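Local coordinates for enoyl-CoA hydratase/isomerase (PDB 3QXZ), which probably catalyses the hydration or double-bond isomerisation of enoyl-CoA thioesters in fatty acid metabolism, at residues A126-Y131 / L184-V189; K213-D218 / A227-R232. All blocks are in the same frame, centred on the assembly; numbering follows the deposited sequence.

Both contacts belong to one crotonase-like chain but lie on opposite sides of its centre, 34 Å apart between centres and about 17 Å at their nearest atoms. Contact 1 sits at the edge of the central sheet, where strand 182-184 pairs with strand 122-126 and turns into helix 186-203. That helix is followed directly by helix 206-222, which carries half of contact 2; helix 226-241 supplies the other half. Contact 2 is the one that meets a second subunit, and the Arg214 side chain lies about 11 Å from a bound potassium ion. Lys213 of contact 2 bonds the backbone O of Thr99, a residue of the potassium site. Contact 1 touches no other chain.

Contact 1. Residues A126-Y131 / L184-V189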
loop_
_atom_site.group_PDB
_atom_site.type_symbol
_atom_site.label_atom_id
_atom_site.label_comp_id
_atom_site.label_asym_id
_atom_site.label_seq_id
_atom_site.Cartn_x
_atom_site.Cartn_y
_atom_site.Cartn_z
ATOM N N ALA A 126 8.712 17.881 8.660
ATOM C CA ALA A 126 9.012 18.561 9.923
ATOM C C ALA A 126 8.042 18.099 11.010
ATOM O O ALA A 126 6.815 18.166 10.832
ATOM C CB ALA A 126 8.886 20.054 9.728
ATOM N N GLU A 127 8.588 17.709 12.167
ATOM C CA GLU A 127 7.752 17.310 13.309
ATOM C C GLU A 127 6.771 18.387 13.784
ATOM O O GLU A 127 5.677 18.073 14.268
ATOM C CB GLU A 127 8.638 16.813 14.464
ATOM C CG GLU A 127 9.223 15.433 14.170
ATOM C CD GLU A 127 10.435 15.091 15.033
ATOM O OE1 GLU A 127 10.785 15.879 15.937
ATOM O OE2 GLU A 127 11.042 14.023 14.799
ATOM N N GLU A 128 7.156 19.646 13.622
ATOM C CA GLU A 128 6.350 20.783 14.106
ATOM C C GLU A 128 5.253 21.218 13.135
ATOM O O GLU A 128 4.439 22.087 13.465
ATOM C CB GLU A 128 7.258 21.980 14.432
ATOM C CG GLU A 128 8.332 21.717 15.495
ATOM C CD GLU A 128 9.665 21.235 14.921
ATOM O OE1 GLU A 128 9.714 20.718 13.777
ATOM O OE2 GLU A 128 10.691 21.369 15.626
ATOM N N GLY A 129 5.222 20.618 11.937
ATOM C CA GLY A 129 4.303 21.089 10.893
ATOM C C GLY A 129 2.855 20.647 11.065
ATOM O O GLY A 129 2.584 19.593 11.643
ATOM N N ARG A 130 1.948 21.475 10.561
ATOM C CA ARG A 130 0.554 21.085 10.390
ATOM C C ARG A 130 0.371 20.543 8.966
ATOM O O ARG A 130 0.765 21.190 7.996
ATOM C CB ARG A 130 -0.424 22.245 10.624
ATOM C CG ARG A 130 -1.894 21.749 10.565
ATOM C CD ARG A 130 -2.969 22.837 10.631
ATOM N NE ARG A 130 -4.195 22.361 9.963
ATOM C CZ ARG A 130 -4.866 23.029 9.026
ATOM N NH1 ARG A 130 -4.473 24.244 8.654
ATOM N NH2 ARG A 130 -5.948 22.486 8.469
ATOM N N TYR A 131 -0.255 19.374 8.867
ATOM C CA TYR A 131 -0.467 18.678 7.582
ATOM C C TYR A 131 -1.927 18.304 7.453
ATOM O O TYR A 131 -2.513 17.773 8.391
ATOM C CB TYR A 131 0.413 17.420 7.519
ATOM C CG TYR A 131 1.862 17.774 7.744
ATOM C CD1 TYR A 131 2.534 18.616 6.847
ATOM C CD2 TYR A 131 2.531 17.354 8.899
ATOM C CE1 TYR A 131 3.845 19.010 7.079
ATOM C CE2 TYR A 131 3.841 17.737 9.141
ATOM C CZ TYR A 131 4.491 18.555 8.219
ATOM O OH TYR A 131 5.800 18.956 8.449
ATOM N N LEU A 184 11.657 14.779 11.103
ATOM C CA LEU A 184 12.764 15.415 11.827
ATOM C C LEU A 184 12.317 16.761 12.338
ATOM O O LEU A 184 11.338 17.321 11.851
ATOM C CB LEU A 184 13.960 15.638 10.888
ATOM C CG LEU A 184 14.728 14.398 10.458
ATOM C CD1 LEU A 184 15.673 14.738 9.321
ATOM C CD2 LEU A 184 15.493 13.798 11.647
ATOM N N PRO A 185 13.057 17.318 13.310
ATOM C CA PRO A 185 12.810 18.708 13.656
ATOM C C PRO A 185 12.926 19.565 12.400
ATOM O O PRO A 185 13.773 19.291 11.530
ATOM C CB PRO A 185 13.944 19.032 14.635
ATOM C CG PRO A 185 14.250 17.715 15.264
ATOM C CD PRO A 185 14.126 16.718 14.132
ATOM N N ALA A 186 12.078 20.577 12.292
ATOM C CA ALA A 186 12.000 21.425 11.095
ATOM C C ALA A 186 13.346 21.899 10.562
ATOM O O ALA A 186 13.596 21.853 9.353
ATOM C CB ALA A 186 11.103 22.621 11.351
ATOM N N GLY A 187 14.204 22.361 11.466
ATOM C CA GLY A 187 15.511 22.903 11.073
ATOM C C GLY A 187 16.515 21.905 10.516
ATOM O O GLY A 187 17.574 22.299 10.011
ATOM N N LYS A 188 16.181 20.620 10.614
ATOM C CA LYS A 188 17.029 19.525 10.154
ATOM C C LYS A 188 16.524 18.930 8.821
ATOM O O LYS A 188 17.240 18.187 8.157
ATOM C CB LYS A 188 17.082 18.416 11.217
ATOM C CG LYS A 188 17.721 18.831 12.569
ATOM C CD LYS A 188 19.206 19.149 12.405
ATOM C CE LYS A 188 19.842 19.625 13.711
ATOM N NZ LYS A 188 21.259 20.040 13.481
ATOM N N VAL A 189 15.311 19.283 8.421
ATOM C CA VAL A 189 14.670 18.632 7.256
ATOM C C VAL A 189 15.407 18.873 5.932
ATOM O O VAL A 189 15.723 17.907 5.208
ATOM C CB VAL A 189 13.197 19.081 7.133
ATOM C CG1 VAL A 189 12.590 18.619 5.802
ATOM C CG2 VAL A 189 12.359 18.519 8.298
#
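Ala126 packs tightly where the chain enters helix 186-203: its CB lies 3.7 Å from Ala186 CA. With CG1 anti to the backbone N (chi1 170°), Val189 CG2 is anti to the carbonyl carbon and comes to 3.7 Å from Ala126 N. This inner side continues into the core, where Val189 also touches Ile124 and Ala104. Ala126 and Leu184 form a parallel bridge between the last two strands of the central sheet. Leu184 O takes the backbone N-H of Glu127, 2.8 Å from Glu127 N, the donor standing 36° above the carbonyl plane, while Ala126 CA makes a C-H...O contact with the same oxygen.

The outer side is looser and open to solvent. Glu127 runs alongside Pro185, both pointing the same way, with Glu127 OE1 3.9 Å from Pro185 CD. Glu128, in the type I turn from Ala126 to Gly129, bends at chi2 (91°), which places CD; Glu128 OE1 accepts a hydrogen bond from Ala186 N at 2.8 Å, met on its syn side. Ala126 O accepts from Gly129 N, closing the turn, and from Tyr131 OH, 2.7 Å away in the carbonyl plane. A carboxylate thus binds a backbone N-H where the chain enters helix 186-203, and its negative charge would probably interact favourably with the helix dipole.

Contact 2. Residues K213-D218 / A227-R232; sequences KRLLWD and AEVAAR
Arg232 starts with CG anti to its backbone N (chi1 -162°) and then bends at chi2 and chi3, reaching across to helix 206-222; Asp218 carries CG anti to its carbonyl carbon (chi1 -74°). The two side chains cross at about a right angle, their guanidinium and carboxylate planes 63° apart. NH1 and NH2 of Arg232 approach end-on and both bind Asp218 OD2, each 3.0 Å from it, with the oxygen in the guanidinium plane. NH1 uses the anti lone pair of OD2. Leu215 slides past Arg232 in the opposite direction, Leu215 CD1 lying over one guanidinium face toward the rim, 3.6 Å from Arg232 NE. Leu215 CD1 also meets Val229 CG1 at 4.2 Å.

The two segments run antiparallel with axes 11.0 Å apart, joining consecutive helices as a helical hairpin whose apolar side packs Leu215 on His147 and Val229 on Leu145 of the second subunit. Asp218 has a second partner in Arg214, whose NH1 binds Asp218 OD1 at 2.8 Å, while Arg214 NH2 bonds to Leu97 O and Phe95 O. One carboxylate therefore sits between two arginines, an environment that would be expected to stabilise its negative charge and offset the repulsion between them.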
loop_
_atom_site.group_PDB
_atom_site.type_symbol
_atom_site.label_atom_id
_atom_site.label_comp_id
_atom_site.label_asym_id
_atom_site.label_seq_id
_atom_site.Cartn_x
_atom_site.Cartn_y
_atom_site.Cartn_z
ATOM N N LYS A 213 13.236 4.904 -11.700
ATOM C CA LYS A 213 12.125 5.805 -11.404
ATOM C C LYS A 213 11.018 5.655 -12.426
ATOM O O LYS A 213 9.843 5.549 -12.065
ATOM C CB LYS A 213 12.605 7.252 -11.364
ATOM C CG LYS A 213 11.415 8.201 -11.116
ATOM C CD LYS A 213 11.802 9.626 -10.827
ATOM C CE LYS A 213 10.552 10.487 -10.699
ATOM N NZ LYS A 213 10.800 11.783 -9.987
ATOM N N ARG A 214 11.374 5.648 -13.706
ATOM C CA ARG A 214 10.346 5.580 -14.738
ATOM C C ARG A 214 9.626 4.257 -14.786
ATOM O O ARG A 214 8.426 4.245 -15.075
ATOM C CB ARG A 214 10.924 5.966 -16.100
ATOM C CG ARG A 214 11.266 7.461 -16.131
ATOM C CD ARG A 214 10.157 8.356 -16.691
ATOM N NE ARG A 214 8.791 7.978 -16.370
ATOM C CZ ARG A 214 8.133 8.307 -15.257
ATOM N NH1 ARG A 214 6.861 7.921 -15.124
ATOM N NH2 ARG A 214 8.740 8.970 -14.254
ATOM N N LEU A 215 10.294 3.141 -14.486
ATOM C CA LEU A 215 9.567 1.865 -14.458
ATOM C C LEU A 215 8.635 1.814 -13.240
ATOM O O LEU A 215 7.461 1.427 -13.359
ATOM C CB LEU A 215 10.527 0.667 -14.497
ATOM C CG LEU A 215 9.844 -0.706 -14.439
ATOM C CD1 LEU A 215 8.725 -0.870 -15.484
ATOM C CD2 LEU A 215 10.899 -1.769 -14.639
ATOM N N LEU A 216 9.142 2.214 -12.079
ATOM C CA LEU A 216 8.302 2.240 -10.887
ATOM C C LEU A 216 6.996 3.009 -11.158
ATOM O O LEU A 216 5.892 2.499 -10.908
ATOM C CB LEU A 216 9.071 2.845 -9.705
ATOM C CG LEU A 216 8.302 3.008 -8.396
ATOM C CD1 LEU A 216 8.080 1.713 -7.704
ATOM C CD2 LEU A 216 9.089 3.967 -7.486
ATOM N N TRP A 217 7.138 4.219 -11.683
ATOM C CA TRP A 217 5.977 5.073 -11.853
ATOM C C TRP A 217 5.169 4.749 -13.106
ATOM O O TRP A 217 3.931 4.787 -13.034
ATOM C CB TRP A 217 6.378 6.541 -11.806
ATOM C CG TRP A 217 6.699 7.028 -10.435
ATOM C CD1 TRP A 217 7.919 7.430 -9.948
ATOM C CD2 TRP A 217 5.766 7.174 -9.363
ATOM N NE1 TRP A 217 7.798 7.813 -8.623
ATOM C CE2 TRP A 217 6.483 7.676 -8.248
ATOM C CE3 TRP A 217 4.379 6.939 -9.238
ATOM C CZ2 TRP A 217 5.865 7.959 -7.034
ATOM C CZ3 TRP A 217 3.766 7.224 -8.022
ATOM C CH2 TRP A 217 4.515 7.709 -6.925
ATOM N N ASP A 218 5.806 4.443 -14.244
ATOM C CA ASP A 218 5.010 4.059 -15.431
ATOM C C ASP A 218 4.127 2.877 -15.120
ATOM O O ASP A 218 2.977 2.827 -15.562
ATOM C CB ASP A 218 5.866 3.679 -16.644
ATOM C CG ASP A 218 6.531 4.875 -17.333
ATOM O OD1 ASP A 218 6.187 6.055 -17.073
ATOM O OD2 ASP A 218 7.402 4.604 -18.161
ATOM N N ALA A 227 3.926 -9.503 -15.668
ATOM C CA ALA A 227 4.712 -9.962 -16.811
ATOM C C ALA A 227 5.289 -8.777 -17.578
ATOM O O ALA A 227 6.425 -8.848 -18.046
ATOM C CB ALA A 227 3.855 -10.825 -17.733
ATOM N N GLU A 228 4.514 -7.713 -17.745
ATOM C CA GLU A 228 5.008 -6.512 -18.457
ATOM C C GLU A 228 6.130 -5.815 -17.684
ATOM O O GLU A 228 7.136 -5.373 -18.279
ATOM C CB GLU A 228 3.865 -5.544 -18.705
ATOM C CG GLU A 228 2.878 -6.071 -19.737
ATOM C CD GLU A 228 1.584 -5.283 -19.776
ATOM O OE1 GLU A 228 1.291 -4.475 -18.890
ATOM O OE2 GLU A 228 0.836 -5.483 -20.760
ATOM N N VAL A 229 6.008 -5.692 -16.366
ATOM C CA VAL A 229 7.081 -5.114 -15.566
ATOM C C VAL A 229 8.337 -6.000 -15.647
ATOM O O VAL A 229 9.460 -5.479 -15.791
ATOM C CB VAL A 229 6.664 -4.909 -14.091
ATOM C CG1 VAL A 229 7.846 -4.335 -13.284
ATOM C CG2 VAL A 229 5.488 -3.935 -13.995
ATOM N N ALA A 230 8.168 -7.320 -15.567
ATOM C CA ALA A 230 9.328 -8.227 -15.615
ATOM C C ALA A 230 10.064 -8.074 -16.948
ATOM O O ALA A 230 11.306 -8.036 -16.992
ATOM C CB ALA A 230 8.892 -9.661 -15.413
ATOM N N ALA A 231 9.300 -7.969 -18.038
ATOM C CA ALA A 231 9.917 -7.769 -19.361
ATOM C C ALA A 231 10.650 -6.428 -19.428
ATOM O O ALA A 231 11.739 -6.359 -19.998
ATOM C CB ALA A 231 8.882 -7.881 -20.467
ATOM N N ARG A 232 10.089 -5.363 -18.857
ATOM C CA ARG A 232 10.799 -4.085 -18.902
ATOM C C ARG A 232 12.042 -4.074 -18.046
ATOM O O ARG A 232 13.014 -3.434 -18.415
ATOM C CB ARG A 232 9.908 -2.859 -18.618
ATOM C CG ARG A 232 10.666 -1.641 -19.137
ATOM C CD ARG A 232 10.541 -0.282 -18.531
ATOM N NE ARG A 232 9.254 0.250 -18.868
ATOM C CZ ARG A 232 8.815 1.509 -18.648
ATOM N NH1 ARG A 232 7.573 1.758 -18.962
ATOM N NH2 ARG A 232 9.546 2.487 -18.110
#